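Local structure of 2,5-dihydroxypyridine 5,6-dioxygenase (Pseudomonas putida KT2440, 7CUP) at residues 134-139 with 178-183. The protein catalyses the iron(II)-dependent, dioxygen-driven cleavage of the 2,5-dihydroxypyridine ring between carbons 5 and 6, yielding N-formylmaleamate in aerobic nicotinate degradation. Numbering follows the deposited sequence.
Sequences PTEDDK and YGYADE
Start with Lys139, in the first turn of helix 136-151. Its side chain is fully extended (all four chi angles t) and runs across one face of the Tyr178 ring and past the hydroxyl end of Tyr180. CG of Lys139 sits over the Tyr178 ring, 3.3 Å from the centroid and 3° off the normal, a CH-pi contact; CD of Lys139 lies 3.2 Å from Tyr180 OH. At the tip, Lys139 NZ makes a 2.5 Å salt bridge to Asp182 OD2 and a long one, 3.8 Å, to Glu183 OE1. Arg20 also pairs with Asp182 OD2, while Asp182 OD1 accepts from Tyr178 OH at 2.6 Å. Both tyrosines have chi1 p and CB directed toward the helix start.

Here an N-capped helix start meets the irregular loop that leads from strand 175-177 to strand 187-189, one of the two outermost strands of the chain's parallel sheet. Thr135 is the N-cap, chi1 p, with OG1 accepting from Asp138 N at 3.0 Å; residues 136-139 are helical. The nearest CA atoms across the two segments are those of Lys139 and Tyr178 (5.0 Å) and of Pro134 and Gly179 (5.3 Å). Gly179 takes phi/psi 107/0, where a CB would jam against the carbonyl O of Tyr178 and also clash with Pro134 CG, which already lies 3.2 Å from Gly179 O. Pro134 CB and Thr135 O approach the edge of the Tyr180 ring, CB reaching CD1 of Tyr180 at 3.9 Å. One water donates to Asp138 OD2 (2.6 Å) and Tyr178 O (2.9 Å), although Asp138 is chiefly held by Arg273. Another water lies 2.5 Å from Tyr180 OH and donates weakly to Glu136 OE1 (3.4 Å).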
loop_
_atom_site.group_PDB
_atom_site.type_symbol
_atom_site.label_atom_id
_atom_site.label_comp_id
_atom_site.label_asym_id
_atom_site.label_seq_id
_atom_site.Cartn_x
_atom_site.Cartn_y
_atom_site.Cartn_z
ATOM N N PRO A 134 -6.275 -9.559 29.261
ATOM C CA PRO A 134 -6.941 -10.481 30.184
ATOM C C PRO A 134 -6.003 -11.204 31.176
ATOM O O PRO A 134 -4.835 -11.440 30.870
ATOM C CB PRO A 134 -7.651 -11.470 29.252
ATOM C CG PRO A 134 -7.787 -10.732 27.947
ATOM C CD PRO A 134 -6.557 -9.862 27.853
ATOM N N THR A 135 -6.542 -11.499 32.370
ATOM C CA THR A 135 -5.866 -12.192 33.507
ATOM C C THR A 135 -6.727 -13.370 33.980
ATOM O O THR A 135 -7.958 -13.291 33.892
ATOM C CB THR A 135 -5.556 -11.230 34.666
ATOM O OG1 THR A 135 -6.769 -10.722 35.230
ATOM C CG2 THR A 135 -4.642 -10.095 34.257
ATOM N N GLU A 136 -6.085 -14.446 34.425
ATOM C CA GLU A 136 -6.732 -15.562 35.171
ATOM C C GLU A 136 -7.530 -14.983 36.346
ATOM O O GLU A 136 -8.617 -15.464 36.611
ATOM C CB GLU A 136 -5.657 -16.553 35.622
ATOM C CG GLU A 136 -4.801 -17.043 34.461
ATOM C CD GLU A 136 -4.091 -18.386 34.595
ATOM O OE1 GLU A 136 -4.777 -19.400 34.737
ATOM O OE2 GLU A 136 -2.858 -18.411 34.481
ATOM N N ASP A 137 -7.017 -13.942 36.989
ATOM C CA ASP A 137 -7.673 -13.312 38.162
ATOM C C ASP A 137 -8.995 -12.677 37.724
ATOM O O ASP A 137 -9.990 -12.796 38.484
ATOM C CB ASP A 137 -6.710 -12.361 38.869
ATOM C CG ASP A 137 -6.916 -12.386 40.375
ATOM O OD1 ASP A 137 -7.532 -11.417 40.884
ATOM O OD2 ASP A 137 -6.514 -13.403 41.013
ATOM N N ASP A 138 -9.057 -12.068 36.530
ATOM C CA ASP A 138 -10.340 -11.512 36.042
ATOM C C ASP A 138 -11.357 -12.659 35.971
ATOM O O ASP A 138 -12.504 -12.456 36.359
ATOM C CB ASP A 138 -10.200 -10.776 34.700
ATOM C CG ASP A 138 -9.580 -9.382 34.810
ATOM O OD1 ASP A 138 -9.370 -8.906 35.954
ATOM O OD2 ASP A 138 -9.277 -8.781 33.749
ATOM N N LYS A 139 -10.980 -13.787 35.390
ATOM C CA LYS A 139 -11.876 -14.963 35.216
ATOM C C LYS A 139 -12.379 -15.422 36.591
ATOM O O LYS A 139 -13.605 -15.664 36.731
ATOM C CB LYS A 139 -11.140 -16.117 34.541
ATOM C CG LYS A 139 -12.047 -17.281 34.195
ATOM C CD LYS A 139 -11.306 -18.558 33.955
ATOM C CE LYS A 139 -12.241 -19.700 33.661
ATOM N NZ LYS A 139 -11.471 -20.841 33.114
ATOM N N TYR A 178 -14.913 -12.798 30.379
ATOM C CA TYR A 178 -13.670 -12.544 31.172
ATOM C C TYR A 178 -12.431 -12.435 30.265
ATOM O O TYR A 178 -11.296 -12.322 30.792
ATOM C CB TYR A 178 -13.432 -13.617 32.257
ATOM C CG TYR A 178 -13.524 -15.068 31.817
ATOM C CD1 TYR A 178 -12.483 -15.681 31.125
ATOM C CD2 TYR A 178 -14.620 -15.861 32.135
ATOM C CE1 TYR A 178 -12.545 -17.004 30.716
ATOM C CE2 TYR A 178 -14.693 -17.193 31.738
ATOM C CZ TYR A 178 -13.655 -17.776 31.027
ATOM O OH TYR A 178 -13.684 -19.101 30.646
ATOM N N GLY A 179 -12.607 -12.433 28.938
ATOM C CA GLY A 179 -11.575 -11.931 28.009
ATOM C C GLY A 179 -10.835 -13.004 27.230
ATOM O O GLY A 179 -9.933 -12.646 26.448
ATOM N N TYR A 180 -11.138 -14.291 27.417
ATOM C CA TYR A 180 -10.390 -15.357 26.699
ATOM C C TYR A 180 -11.295 -16.569 26.510
ATOM O O TYR A 180 -12.315 -16.681 27.236
ATOM C CB TYR A 180 -9.013 -15.571 27.342
ATOM C CG TYR A 180 -8.938 -16.045 28.774
ATOM C CD1 TYR A 180 -8.827 -15.156 29.834
ATOM C CD2 TYR A 180 -8.887 -17.406 29.080
ATOM C CE1 TYR A 180 -8.723 -15.599 31.145
ATOM C CE2 TYR A 180 -8.763 -17.861 30.389
ATOM C CZ TYR A 180 -8.678 -16.958 31.431
ATOM O OH TYR A 180 -8.550 -17.423 32.712
ATOM N N ALA A 181 -10.990 -17.381 25.486
ATOM C CA ALA A 181 -11.790 -18.533 25.030
ATOM C C ALA A 181 -11.058 -19.852 25.308
ATOM O O ALA A 181 -10.574 -20.469 24.331
ATOM C CB ALA A 181 -12.097 -18.386 23.572
ATOM N N ASP A 182 -11.053 -20.269 26.581
ATOM C CA ASP A 182 -10.277 -21.409 27.136
ATOM C C ASP A 182 -11.104 -22.698 27.073
ATOM O O ASP A 182 -10.531 -23.756 26.946
ATOM C CB ASP A 182 -9.750 -21.125 28.553
ATOM C CG ASP A 182 -10.810 -20.724 29.562
ATOM O OD1 ASP A 182 -11.828 -20.133 29.152
ATOM O OD2 ASP A 182 -10.582 -20.981 30.754
ATOM N N GLU A 183 -12.414 -22.633 27.085
ATOM C CA GLU A 183 -13.217 -23.866 27.146
ATOM C C GLU A 183 -13.848 -24.155 25.799
ATOM O O GLU A 183 -14.183 -23.254 25.045
ATOM C CB GLU A 183 -14.241 -23.705 28.256
ATOM C CG GLU A 183 -13.589 -23.851 29.608
ATOM C CD GLU A 183 -14.588 -23.639 30.709
ATOM O OE1 GLU A 183 -14.198 -23.038 31.734
ATOM O OE2 GLU A 183 -15.767 -24.032 30.496
HETATM O O HOH W 1 -7.469 -19.702 32.751
HETATM O O HOH W 2 -10.040 -9.840 31.481
#